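Local coordinates for Spermidine/putrescine ABC transporter, periplasmic binding protein (Treponema pallidum, PDB 2V84), which probably binds polyamines such as spermidine and putrescine in the periplasm as the receptor component of an ABC transporter, at residues 64-67 and 73-76; 86-91 and 116-121; 92-97 and 267-272; 125-130 and 277-282; 260-265 and 271-276. All blocks are in the same frame, centred on the assembly; numbering follows the deposited sequence. Where two conformers were deposited one is given.

Interaction 1: 64-67 and 73-76; sequences FAKL and GYDL
Y74 and K66 bury most of this contact, with L67 adding a smaller apolar share. The tyrosine reaches back from the 73-76 loop to the last turn of helix 60-67. Its CG stands anti to the carbonyl carbon (chi1 -59°), which aims the ring at the helix. K66 comes at the rim of that ring: its CE lies near the ring plane, 3.9 Å from Y74 CE2, and NZ goes on to donate a hydrogen bond of 3.0 Å to Y74 OH. A bend at chi2 lets the lysine chain run beside the ring edge rather than over a face. From an oblique direction, L67 CD1 approaches Y74 CD2 in the conformer given, one of two for this leucine. The main polar partner of Y74 OH is D55 OD2, with K66 NZ adding a second bond, and the Y74 ring stacks on Y30 of strand 26-32. The phenol is therefore held from more than one direction, and the nearby carboxylate and ammonium would be expected to polarise it. The arrangement belongs to a helix-loop-strand connection, in which helix 60-67 is tied to the loop feeding strand 76-77 of the parallel sheet, as in the alpha/beta fold of periplasmic binding proteins.

Interaction 2: 86-91 and 116-121; sequences IMKRKH and AYDPKM
K88 and Y117 make the closest backbone approach, 8.8 Å between their CA atoms, where the end of helix 81-89, closed by a Schellman motif at H91, faces a loop that makes a type I turn from D118 to M121. A single lysine spans that gap. The K88 chain bends at chi3 (81°) and brings NZ to two oxygens of consecutive residues. One is the backbone O of Y117, 2.9 Å from K88 NZ, which is met in the carbonyl plane on a lone pair. The other is D118 OD1, at 2.7 Å from K88 NZ, in a salt bridge. Here the ammonium comes to the anti side of the carboxylate oxygen and lies 33° out of the carboxylate plane. With chi1 at -164°, D118 swings its carboxylate over beside the carbonyl carbon, toward the helix. The remaining oxygen, D118 OD2, accepts from S124 OG and Y123 N, so the aspartate ties its own loop together while it receives the lysine. Y117 itself has its ring against V84 and S85 of helix 81-89. The arrangement is a helix-to-loop salt bridge, a lysine near the C-terminal end of helix 81-89 reaching the aspartate that opens a type I turn ahead of strand 125-137.

Interaction 3: 92-97 and 267-272; sequences LLEKID and RNRDLA
A first torsion of -73° and a bend at chi3 (53°) swing the R269 guanidinium from the first turn of helix 269-279 onto the 92-97 chain. E94 has a similar first torsion, but its chain is extended beyond CG, and the two side chains pass at an angle. R269 NH1 donates to E94 OE1 at 2.9 Å in a salt bridge; OE1 offers its anti lone pair, the one away from the other oxygen, and the planes of carboxylate and guanidinium are 37° apart. The end of the guanidinium also grips one backbone atom: NH2 of R269 lies 2.9 Å from K95 O and NH1 of R269 lies 3.0 Å from the same K95 O. This carbonyl oxygen sits near the guanidinium plane, at its edge. NH1 thus serves E94 OE1, which is tilted out of that plane, as well as K95 O. The contact joins a helix N-terminus to the edge of a small, weakly bonded two-stranded antiparallel sheet, strands 93-94 and 262-263. N268 is the N-cap of helix 269-279, its OD1 accepting from L271 N at 3.0 Å, so the arginine springs from a turn whose start is fixed by a capping bond. E94 OE2 turns to G265 N, which holds the carboxylate from the side of the chain leaving strand 262-263. Nearby, D97 N is bonded to H273 NE2 one turn further along the helix.

Interaction 4: 125-130 and 277-282; sequences VPYYLG and NFFLEP
An offset aromatic stack joins the start of strand 125-137, at a classic beta bulge, to the C-terminal end of helix 269-279. In the bulge Y127 and Y128 both face D258 of the antiparallel neighbour, strand 254-260. The ring of Y127 meets that of F279 with centroids 4.5 Å apart and planes at 29°. F279 enters over one face of the tyrosine: its CE2 is above the ring centre, and its CZ lies 3.4 Å from Y127 CZ. F279 CZ also passes 3.5 Å from Y127 OH, so the overlap runs from the middle of the tyrosine toward its phenol end. Both rings have CG anti to the backbone N (chi1 -174° for Y127 and -167° for F279), and the two side chains cross at about a right angle. Y127 OH is hydrogen-bonded to T36 OG1, which fixes where the far end of the ring lies. Beside the stack, L280 fills in against the strand. Its CD1 packs 3.9 Å from V125 CG1, while its CD2 comes 4.2 Å from P126 O, a buried carbonyl oxygen with no polar partner in the model. F260 and F288 also meet these rings, at inclined angles or edge to face. Together they form an aromatic cluster between the end of helix 269-279 and the bulged strand 125-137 of the mixed sheet, in the alpha/beta fold of a solute-binding protein.

Interaction 5: 260-265 and 271-276; sequences FCIPKG and LAHAFI
F260 and I276, with I262, bury the most surface in this contact. The isoleucine I276 slides over one face of the phenyl ring in a CH-pi arrangement, with I276 CG1 3.9 Å from the ring centroid and 24° off its normal. That carbon is nearest F260 CG, at 3.5 Å, displaced toward the rim, and I276 CD1 continues to F260 CB at 3.6 Å. F275 reaches the same ring from another direction: F260 CE1 lies in the plane of the F275 ring, at its edge, 3.9 Å from F275 CE2. Further along the chain, I262 uses its CG1 branch (chi1 -68°), whose terminal CD1 sits over one face of the H273 imidazole, 3.4 Å from H273 CE1. I262 CG1 also packs 4.1 Å from A272 CB. What holds the imidazole flat against the isoleucine lies a shell further out: H273 ND1 is bonded to R269 O one turn earlier in the helix, and H273 NE2 to D97 N. F260 is set in place by backbone bonding to V125 and by an edge-to-face meeting with F279. Helix 269-279 thus packs against the chain that runs from strand 254-260 into strand 262-263, with strand 76-77 against A272, F275 and I276.

How the interactions relate
Helix 269-279 links interactions 3, 5 and 4: its first turn serves interaction 3, its middle interaction 5 and its end interaction 4. Interactions 3 and 5 have centres about 4 Å apart and share L271 and A272, and E94 N bonds to I262 O at 2.8 Å where their strands pair. Interactions 4 and 5 meet where V125 O bonds to F260 N at 2.8 Å. D75 OD1 of interaction 1 lies 2.8 Å from N268 N of interaction 3, beside the helix cap. Interaction 2 joins on through M87, which touches F64, L67 and L93. It lies near the predicted spermidine site, the Y117 side chain being about 11 Å from that of R167; the others lie away from it.

Interaction 1: 64-67 and 73-76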
# COMPACT_ATOMS: atom_id res chain seq x y z
N PHE A 64 6.32 -13.46 -0.07
CA PHE A 64 7.29 -13.89 0.94
C PHE A 64 7.56 -15.37 0.78
O PHE A 64 8.71 -15.80 0.85
CB PHE A 64 6.80 -13.57 2.36
CG PHE A 64 7.73 -14.01 3.44
CD1 PHE A 64 8.73 -13.15 3.90
CD2 PHE A 64 7.64 -15.29 3.97
CE1 PHE A 64 9.62 -13.56 4.89
CE2 PHE A 64 8.53 -15.71 4.96
CZ PHE A 64 9.52 -14.85 5.42
N ALA A 65 6.48 -16.13 0.56
CA ALA A 65 6.54 -17.59 0.41
C ALA A 65 7.46 -18.05 -0.71
O ALA A 65 8.14 -19.07 -0.57
CB ALA A 65 5.16 -18.14 0.17
N LYS A 66 7.46 -17.33 -1.82
CA LYS A 66 8.34 -17.67 -2.93
C LYS A 66 9.79 -17.35 -2.62
O LYS A 66 10.71 -18.01 -3.12
CB LYS A 66 7.89 -16.96 -4.20
CG LYS A 66 8.04 -17.79 -5.46
CD LYS A 66 6.79 -17.66 -6.28
CE LYS A 66 7.02 -18.01 -7.73
NZ LYS A 66 5.89 -17.48 -8.55
N LEU A 67 9.99 -16.34 -1.77
CA LEU A 67 11.33 -15.86 -1.42
C LEU A 67 11.83 -16.44 -0.09
O LEU A 67 12.95 -16.12 0.35
CB LEU A 67 11.35 -14.33 -1.40
CG LEU A 67 11.52 -13.65 -2.76
CD1 LEU A 67 10.35 -13.86 -3.70
CD2 LEU A 67 11.76 -12.16 -2.55
N GLY A 73 13.95 -17.23 -8.00
CA GLY A 73 14.80 -16.81 -9.11
C GLY A 73 14.76 -15.32 -9.45
O GLY A 73 15.32 -14.91 -10.46
N TYR A 74 14.11 -14.52 -8.61
CA TYR A 74 13.82 -13.12 -8.96
C TYR A 74 14.95 -12.12 -8.71
O TYR A 74 15.78 -12.30 -7.82
CB TYR A 74 12.53 -12.63 -8.29
CG TYR A 74 11.34 -13.45 -8.69
CD1 TYR A 74 10.66 -13.20 -9.88
CD2 TYR A 74 10.89 -14.49 -7.88
CE1 TYR A 74 9.55 -13.98 -10.26
CE2 TYR A 74 9.80 -15.26 -8.24
CZ TYR A 74 9.14 -15.00 -9.42
OH TYR A 74 8.05 -15.78 -9.76
N ASP A 75 14.96 -11.07 -9.53
CA ASP A 75 15.95 -10.02 -9.43
C ASP A 75 15.41 -8.84 -8.65
O ASP A 75 16.17 -8.13 -8.02
CB ASP A 75 16.40 -9.57 -10.81
CG ASP A 75 17.04 -10.70 -11.58
OD1 ASP A 75 17.94 -11.34 -11.01
OD2 ASP A 75 16.63 -10.96 -12.74
N LEU A 76 14.10 -8.63 -8.71
CA LEU A 76 13.44 -7.53 -7.99
C LEU A 76 12.16 -8.05 -7.38
O LEU A 76 11.50 -8.90 -7.96
CB LEU A 76 13.11 -6.37 -8.93
CG LEU A 76 14.26 -5.42 -9.25
CD1 LEU A 76 13.80 -4.41 -10.29
CD2 LEU A 76 14.80 -4.73 -7.97

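Interaction 2: 86-91 and 116-121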
# COMPACT_ATOMS: atom_id res chain seq x y z
N ILE A 86 11.03 -7.46 8.30
CA ILE A 86 10.97 -8.93 8.49
C ILE A 86 12.03 -9.64 7.67
O ILE A 86 12.76 -10.51 8.19
CB ILE A 86 9.55 -9.51 8.10
CG1 ILE A 86 8.48 -9.09 9.10
CG2 ILE A 86 9.60 -11.03 7.98
CD1 ILE A 86 7.03 -9.12 8.56
N MET A 87 12.12 -9.29 6.38
CA MET A 87 13.02 -9.98 5.45
C MET A 87 14.49 -9.66 5.66
O MET A 87 15.35 -10.51 5.39
CB MET A 87 12.63 -9.72 4.00
CG MET A 87 11.28 -10.32 3.63
SD MET A 87 10.71 -9.56 2.12
CE MET A 87 11.07 -10.90 1.01
N LYS A 88 14.78 -8.45 6.14
CA LYS A 88 16.15 -8.12 6.58
C LYS A 88 16.62 -9.02 7.74
O LYS A 88 17.74 -9.54 7.72
CB LYS A 88 16.24 -6.64 6.98
CG LYS A 88 16.68 -5.73 5.85
CD LYS A 88 16.58 -4.27 6.24
CE LYS A 88 17.78 -3.82 7.05
NZ LYS A 88 17.84 -2.33 7.08
N ARG A 89 15.76 -9.22 8.74
CA ARG A 89 16.15 -10.01 9.91
C ARG A 89 16.31 -11.50 9.60
O ARG A 89 17.12 -12.20 10.23
CB ARG A 89 15.17 -9.81 11.05
CG ARG A 89 14.99 -8.35 11.48
CD ARG A 89 14.37 -8.30 12.84
NE ARG A 89 13.10 -9.02 12.89
CZ ARG A 89 11.94 -8.42 13.07
NH1 ARG A 89 11.92 -7.11 13.24
NH2 ARG A 89 10.81 -9.12 13.09
N LYS A 90 15.53 -11.96 8.63
CA LYS A 90 15.60 -13.33 8.12
C LYS A 90 16.66 -13.47 7.04
O LYS A 90 16.85 -14.56 6.50
CB LYS A 90 14.24 -13.75 7.55
CG LYS A 90 13.19 -14.06 8.60
CD LYS A 90 12.21 -15.13 8.10
CE LYS A 90 11.34 -15.66 9.23
NZ LYS A 90 10.93 -17.08 9.01
N HIS A 91 17.35 -12.37 6.73
CA HIS A 91 18.48 -12.35 5.79
C HIS A 91 18.10 -12.77 4.38
O HIS A 91 18.84 -13.51 3.73
CB HIS A 91 19.64 -13.20 6.30
CG HIS A 91 20.04 -12.86 7.70
ND1 HIS A 91 20.77 -11.73 8.01
CD2 HIS A 91 19.82 -13.51 8.87
CE1 HIS A 91 20.99 -11.70 9.31
NE2 HIS A 91 20.43 -12.77 9.86
N ALA A 116 12.41 4.09 8.65
CA ALA A 116 13.31 3.59 9.70
C ALA A 116 13.65 2.09 9.62
O ALA A 116 14.59 1.64 10.28
CB ALA A 116 12.77 3.95 11.09
N TYR A 117 12.91 1.31 8.83
CA TYR A 117 13.25 -0.11 8.62
C TYR A 117 14.56 -0.26 7.82
O TYR A 117 15.25 -1.28 7.93
CB TYR A 117 12.10 -0.85 7.92
CG TYR A 117 11.67 -0.18 6.65
CD1 TYR A 117 12.35 -0.40 5.44
CD2 TYR A 117 10.62 0.74 6.65
CE1 TYR A 117 11.99 0.26 4.29
CE2 TYR A 117 10.25 1.40 5.50
CZ TYR A 117 10.93 1.14 4.33
OH TYR A 117 10.58 1.81 3.19
N ASP A 118 14.90 0.77 7.02
CA ASP A 118 16.09 0.74 6.14
C ASP A 118 16.45 2.16 5.69
O ASP A 118 16.37 2.50 4.49
CB ASP A 118 15.79 -0.15 4.93
CG ASP A 118 17.04 -0.56 4.17
OD1 ASP A 118 18.07 -0.88 4.81
OD2 ASP A 118 16.98 -0.56 2.93
N PRO A 119 16.86 3.02 6.64
CA PRO A 119 16.98 4.46 6.45
C PRO A 119 18.01 4.90 5.41
O PRO A 119 17.88 6.00 4.83
CB PRO A 119 17.40 4.95 7.85
CG PRO A 119 18.04 3.77 8.45
CD PRO A 119 17.25 2.62 8.01
N LYS A 120 19.02 4.08 5.18
CA LYS A 120 20.08 4.40 4.22
C LYS A 120 19.86 3.67 2.90
O LYS A 120 20.70 3.74 1.99
CB LYS A 120 21.48 4.13 4.80
CG LYS A 120 21.76 4.86 6.13
CD LYS A 120 23.21 4.73 6.57
CE LYS A 120 23.50 5.59 7.81
NZ LYS A 120 24.91 5.44 8.31
N MET A 121 18.72 2.99 2.79
CA MET A 121 18.32 2.26 1.57
C MET A 121 19.35 1.18 1.20
O MET A 121 19.67 0.97 0.02
CB MET A 121 18.12 3.24 0.42
CG MET A 121 16.93 4.22 0.62
SD MET A 121 16.72 5.34 -0.77
CE MET A 121 17.85 6.64 -0.31

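Interaction 3: 92-97 and 267-272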
# COMPACT_ATOMS: atom_id res chain seq x y z
N LEU A 92 16.95 -12.29 3.91
CA LEU A 92 16.40 -12.70 2.62
C LEU A 92 16.73 -11.78 1.45
O LEU A 92 16.40 -12.10 0.30
CB LEU A 92 14.88 -12.86 2.73
CG LEU A 92 14.32 -14.27 2.92
CD1 LEU A 92 15.22 -15.17 3.76
CD2 LEU A 92 12.93 -14.17 3.50
N LEU A 93 17.40 -10.66 1.76
CA LEU A 93 17.60 -9.57 0.82
C LEU A 93 19.07 -9.26 0.62
O LEU A 93 19.88 -9.45 1.54
CB LEU A 93 16.86 -8.30 1.30
CG LEU A 93 15.34 -8.45 1.50
CD1 LEU A 93 14.73 -7.13 1.96
CD2 LEU A 93 14.68 -8.95 0.22
N GLU A 94 19.41 -8.77 -0.57
CA GLU A 94 20.82 -8.44 -0.88
C GLU A 94 21.04 -6.96 -0.76
O GLU A 94 20.11 -6.20 -1.01
CB GLU A 94 21.20 -8.87 -2.29
CG GLU A 94 21.10 -10.37 -2.46
CD GLU A 94 21.78 -10.88 -3.70
OE1 GLU A 94 22.14 -10.07 -4.57
OE2 GLU A 94 21.97 -12.11 -3.80
N LYS A 95 22.24 -6.57 -0.34
CA LYS A 95 22.61 -5.15 -0.31
C LYS A 95 22.50 -4.56 -1.71
O LYS A 95 22.83 -5.20 -2.70
CB LYS A 95 24.04 -4.95 0.27
CG LYS A 95 24.11 -5.25 1.77
CD LYS A 95 25.47 -4.88 2.38
CE LYS A 95 25.52 -5.21 3.89
NZ LYS A 95 26.84 -4.83 4.46
N ILE A 96 22.04 -3.32 -1.77
CA ILE A 96 21.87 -2.59 -3.01
C ILE A 96 23.06 -1.65 -3.18
O ILE A 96 23.54 -1.06 -2.21
CB ILE A 96 20.53 -1.80 -3.01
CG1 ILE A 96 19.37 -2.82 -2.98
CG2 ILE A 96 20.43 -0.88 -4.22
CD1 ILE A 96 17.96 -2.22 -2.92
N ASP A 97 23.58 -1.57 -4.41
CA ASP A 97 24.67 -0.67 -4.76
C ASP A 97 24.08 0.62 -5.28
O ASP A 97 23.68 0.71 -6.45
CB ASP A 97 25.59 -1.33 -5.81
CG ASP A 97 26.73 -0.42 -6.25
OD1 ASP A 97 26.92 0.67 -5.66
OD2 ASP A 97 27.44 -0.78 -7.20
N ARG A 267 20.10 -13.31 -10.00
CA ARG A 267 21.05 -13.65 -11.08
C ARG A 267 21.48 -12.46 -11.90
O ARG A 267 22.57 -12.47 -12.46
CB ARG A 267 20.44 -14.68 -12.04
CG ARG A 267 20.00 -15.99 -11.46
CD ARG A 267 19.21 -16.73 -12.52
NE ARG A 267 18.55 -17.93 -12.02
CZ ARG A 267 17.25 -18.05 -11.79
NH1 ARG A 267 16.42 -17.03 -12.02
NH2 ARG A 267 16.77 -19.20 -11.34
N ASN A 268 20.62 -11.45 -11.98
CA ASN A 268 20.90 -10.24 -12.76
C ASN A 268 20.81 -8.96 -11.93
O ASN A 268 19.86 -8.20 -12.08
CB ASN A 268 19.96 -10.13 -13.95
CG ASN A 268 20.59 -9.41 -15.13
OD1 ASN A 268 21.34 -8.43 -14.98
ND2 ASN A 268 20.30 -9.91 -16.33
N ARG A 269 21.79 -8.73 -11.06
CA ARG A 269 21.79 -7.52 -10.22
C ARG A 269 21.93 -6.26 -11.07
O ARG A 269 21.35 -5.23 -10.74
CB ARG A 269 22.89 -7.59 -9.15
CG ARG A 269 22.60 -8.57 -8.00
CD ARG A 269 23.80 -8.71 -7.07
NE ARG A 269 24.28 -7.42 -6.58
CZ ARG A 269 23.76 -6.75 -5.54
NH1 ARG A 269 22.75 -7.24 -4.85
NH2 ARG A 269 24.27 -5.56 -5.19
N ASP A 270 22.69 -6.34 -12.16
CA ASP A 270 22.88 -5.19 -13.05
C ASP A 270 21.56 -4.67 -13.65
O ASP A 270 21.32 -3.47 -13.67
CB ASP A 270 23.87 -5.53 -14.15
CG ASP A 270 25.25 -5.87 -13.61
OD1 ASP A 270 25.71 -5.21 -12.67
OD2 ASP A 270 25.86 -6.82 -14.14
N LEU A 271 20.71 -5.58 -14.12
CA LEU A 271 19.40 -5.16 -14.61
C LEU A 271 18.45 -4.77 -13.48
O LEU A 271 17.58 -3.92 -13.68
CB LEU A 271 18.76 -6.21 -15.51
CG LEU A 271 19.07 -6.11 -17.00
CD1 LEU A 271 18.28 -7.16 -17.73
CD2 LEU A 271 18.76 -4.73 -17.54
N ALA A 272 18.60 -5.38 -12.31
CA ALA A 272 17.77 -5.00 -11.17
C ALA A 272 18.00 -3.54 -10.78
O ALA A 272 17.06 -2.79 -10.59
CB ALA A 272 18.02 -5.90 -9.99

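Interaction 4: 125-130 and 277-282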
# COMPACT_ATOMS: atom_id res chain seq x y z
N VAL A 125 14.72 0.28 -1.86
CA VAL A 125 14.58 1.64 -2.38
C VAL A 125 13.11 1.93 -2.50
O VAL A 125 12.41 1.13 -3.07
CB VAL A 125 15.21 1.79 -3.80
CG1 VAL A 125 14.93 3.21 -4.37
CG2 VAL A 125 16.74 1.54 -3.75
N PRO A 126 12.60 3.04 -1.94
CA PRO A 126 11.15 3.28 -2.03
C PRO A 126 10.56 3.25 -3.43
O PRO A 126 11.14 3.80 -4.37
CB PRO A 126 10.99 4.69 -1.45
CG PRO A 126 12.12 4.80 -0.50
CD PRO A 126 13.27 4.07 -1.12
N TYR A 127 9.38 2.63 -3.54
CA TYR A 127 8.66 2.48 -4.79
C TYR A 127 7.44 3.42 -4.78
O TYR A 127 7.19 4.15 -5.75
CB TYR A 127 8.22 1.01 -4.87
CG TYR A 127 7.57 0.57 -6.14
CD1 TYR A 127 6.24 0.90 -6.42
CD2 TYR A 127 8.26 -0.23 -7.04
CE1 TYR A 127 5.65 0.48 -7.57
CE2 TYR A 127 7.66 -0.65 -8.22
CZ TYR A 127 6.37 -0.29 -8.48
OH TYR A 127 5.75 -0.73 -9.64
N TYR A 128 6.69 3.42 -3.68
CA TYR A 128 5.53 4.29 -3.56
C TYR A 128 5.11 4.34 -2.10
O TYR A 128 5.31 3.38 -1.39
CB TYR A 128 4.36 3.86 -4.52
CG TYR A 128 3.19 4.81 -4.38
CD1 TYR A 128 3.32 6.14 -4.77
CD2 TYR A 128 1.99 4.39 -3.80
CE1 TYR A 128 2.28 7.04 -4.59
CE2 TYR A 128 0.96 5.30 -3.61
CZ TYR A 128 1.11 6.60 -4.00
OH TYR A 128 0.07 7.48 -3.82
N LEU A 129 4.56 5.46 -1.67
CA LEU A 129 4.03 5.63 -0.32
C LEU A 129 2.61 6.14 -0.48
O LEU A 129 2.40 7.16 -1.15
CB LEU A 129 4.87 6.66 0.46
CG LEU A 129 4.61 6.88 1.96
CD1 LEU A 129 5.85 7.41 2.58
CD2 LEU A 129 3.42 7.84 2.19
N GLY A 130 1.64 5.46 0.11
CA GLY A 130 0.25 5.96 0.04
C GLY A 130 -0.50 5.47 1.25
O GLY A 130 0.11 5.08 2.25
N ASN A 277 16.62 2.39 -11.19
CA ASN A 277 17.09 3.65 -11.71
C ASN A 277 16.15 4.20 -12.81
O ASN A 277 15.83 5.38 -12.81
CB ASN A 277 18.53 3.53 -12.22
CG ASN A 277 19.20 4.87 -12.40
OD1 ASN A 277 19.25 5.67 -11.47
ND2 ASN A 277 19.71 5.14 -13.60
N PHE A 278 15.68 3.32 -13.70
CA PHE A 278 14.75 3.68 -14.78
C PHE A 278 13.40 4.16 -14.21
O PHE A 278 12.84 5.18 -14.61
CB PHE A 278 14.57 2.46 -15.70
CG PHE A 278 13.49 2.60 -16.74
CD1 PHE A 278 12.17 2.22 -16.46
CD2 PHE A 278 13.80 3.03 -18.03
CE1 PHE A 278 11.16 2.32 -17.44
CE2 PHE A 278 12.80 3.12 -19.02
CZ PHE A 278 11.49 2.77 -18.72
N PHE A 279 12.89 3.41 -13.25
CA PHE A 279 11.57 3.68 -12.66
C PHE A 279 11.54 5.04 -11.97
O PHE A 279 10.53 5.75 -11.98
CB PHE A 279 11.25 2.55 -11.69
CG PHE A 279 9.82 2.51 -11.25
CD1 PHE A 279 8.84 1.92 -12.05
CD2 PHE A 279 9.47 3.01 -10.00
CE1 PHE A 279 7.50 1.87 -11.62
CE2 PHE A 279 8.14 2.95 -9.55
CZ PHE A 279 7.16 2.39 -10.37
N LEU A 280 12.68 5.41 -11.38
CA LEU A 280 12.83 6.69 -10.69
C LEU A 280 13.23 7.87 -11.60
O LEU A 280 13.42 8.97 -11.10
CB LEU A 280 13.83 6.58 -9.54
CG LEU A 280 13.41 5.70 -8.34
CD1 LEU A 280 14.55 5.64 -7.34
CD2 LEU A 280 12.13 6.18 -7.68
N GLU A 281 13.36 7.63 -12.90
CA GLU A 281 13.47 8.73 -13.86
C GLU A 281 12.17 9.54 -13.77
O GLU A 281 11.10 8.94 -13.80
CB GLU A 281 13.68 8.20 -15.27
CG GLU A 281 14.46 9.14 -16.18
CD GLU A 281 15.92 9.31 -15.78
OE1 GLU A 281 16.70 8.32 -15.92
OE2 GLU A 281 16.29 10.44 -15.37
N PRO A 282 12.26 10.87 -13.65
CA PRO A 282 11.12 11.77 -13.37
C PRO A 282 9.89 11.57 -14.24
O PRO A 282 8.77 11.51 -13.72
CB PRO A 282 11.72 13.15 -13.61
CG PRO A 282 13.14 12.98 -13.20
CD PRO A 282 13.51 11.64 -13.74

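Interaction 5: 260-265 and 271-276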
# COMPACT_ATOMS: atom_id res chain seq x y z
N PHE A 260 11.45 -1.36 -3.77
CA PHE A 260 12.23 -2.33 -4.52
C PHE A 260 13.25 -2.98 -3.60
O PHE A 260 13.97 -2.30 -2.85
CB PHE A 260 13.06 -1.68 -5.62
CG PHE A 260 12.28 -1.13 -6.79
CD1 PHE A 260 11.75 -1.97 -7.76
CD2 PHE A 260 12.14 0.25 -6.95
CE1 PHE A 260 11.07 -1.47 -8.87
CE2 PHE A 260 11.47 0.76 -8.06
CZ PHE A 260 10.93 -0.09 -9.03
N CYS A 261 13.33 -4.31 -3.68
CA CYS A 261 14.36 -5.05 -2.98
C CYS A 261 14.96 -6.05 -3.94
O CYS A 261 14.29 -6.49 -4.90
CB CYS A 261 13.77 -5.78 -1.76
SG CYS A 261 13.09 -4.68 -0.54
N ILE A 262 16.22 -6.43 -3.68
CA ILE A 262 16.85 -7.43 -4.52
C ILE A 262 16.88 -8.75 -3.75
O ILE A 262 17.56 -8.84 -2.72
CB ILE A 262 18.29 -6.98 -4.94
CG1 ILE A 262 18.23 -5.78 -5.91
CG2 ILE A 262 19.06 -8.17 -5.56
CD1 ILE A 262 19.61 -5.15 -6.17
N PRO A 263 16.13 -9.78 -4.22
CA PRO A 263 16.09 -11.04 -3.47
C PRO A 263 17.46 -11.73 -3.38
O PRO A 263 18.23 -11.66 -4.33
CB PRO A 263 15.14 -11.93 -4.30
CG PRO A 263 14.28 -10.95 -5.04
CD PRO A 263 15.27 -9.86 -5.42
N LYS A 264 17.73 -12.40 -2.26
CA LYS A 264 18.92 -13.24 -2.15
C LYS A 264 19.00 -14.18 -3.34
O LYS A 264 17.99 -14.78 -3.73
CB LYS A 264 18.94 -14.03 -0.84
CG LYS A 264 20.12 -14.98 -0.73
CD LYS A 264 20.04 -15.89 0.48
CE LYS A 264 21.07 -16.99 0.37
NZ LYS A 264 21.73 -17.25 1.67
N GLY A 265 20.18 -14.28 -3.94
CA GLY A 265 20.41 -15.15 -5.08
C GLY A 265 20.05 -14.58 -6.45
O GLY A 265 20.04 -15.31 -7.44
N LEU A 271 20.71 -5.58 -14.12
CA LEU A 271 19.40 -5.16 -14.61
C LEU A 271 18.45 -4.77 -13.48
O LEU A 271 17.58 -3.92 -13.68
CB LEU A 271 18.76 -6.21 -15.51
CG LEU A 271 19.07 -6.11 -17.00
CD1 LEU A 271 18.28 -7.16 -17.73
CD2 LEU A 271 18.76 -4.73 -17.54
N ALA A 272 18.60 -5.38 -12.31
CA ALA A 272 17.77 -5.00 -11.17
C ALA A 272 18.00 -3.54 -10.78
O ALA A 272 17.06 -2.79 -10.59
CB ALA A 272 18.02 -5.90 -9.99
N HIS A 273 19.26 -3.13 -10.71
CA HIS A 273 19.58 -1.75 -10.35
C HIS A 273 19.13 -0.80 -11.47
O HIS A 273 18.65 0.30 -11.20
CB HIS A 273 21.09 -1.59 -10.15
CG HIS A 273 21.61 -2.20 -8.89
ND1 HIS A 273 21.92 -3.54 -8.78
CD2 HIS A 273 21.87 -1.66 -7.68
CE1 HIS A 273 22.38 -3.79 -7.57
NE2 HIS A 273 22.35 -2.67 -6.88
N ALA A 274 19.29 -1.24 -12.71
CA ALA A 274 18.99 -0.42 -13.87
C ALA A 274 17.51 -0.15 -13.95
O ALA A 274 17.07 0.93 -14.37
CB ALA A 274 19.49 -1.10 -15.16
N PHE A 275 16.72 -1.13 -13.54
CA PHE A 275 15.29 -0.94 -13.54
C PHE A 275 14.82 0.01 -12.45
O PHE A 275 13.99 0.87 -12.71
CB PHE A 275 14.53 -2.25 -13.50
CG PHE A 275 13.05 -2.07 -13.67
CD1 PHE A 275 12.48 -2.03 -14.95
CD2 PHE A 275 12.22 -1.88 -12.56
CE1 PHE A 275 11.11 -1.82 -15.11
CE2 PHE A 275 10.85 -1.67 -12.71
CZ PHE A 275 10.30 -1.65 -13.99
N ILE A 276 15.38 -0.10 -11.24
CA ILE A 276 15.04 0.84 -10.18
C ILE A 276 15.42 2.26 -10.61
O ILE A 276 14.66 3.22 -10.41
CB ILE A 276 15.80 0.48 -8.85
CG1 ILE A 276 15.43 -0.95 -8.39
CG2 ILE A 276 15.51 1.51 -7.74
CD1 ILE A 276 16.30 -1.48 -7.23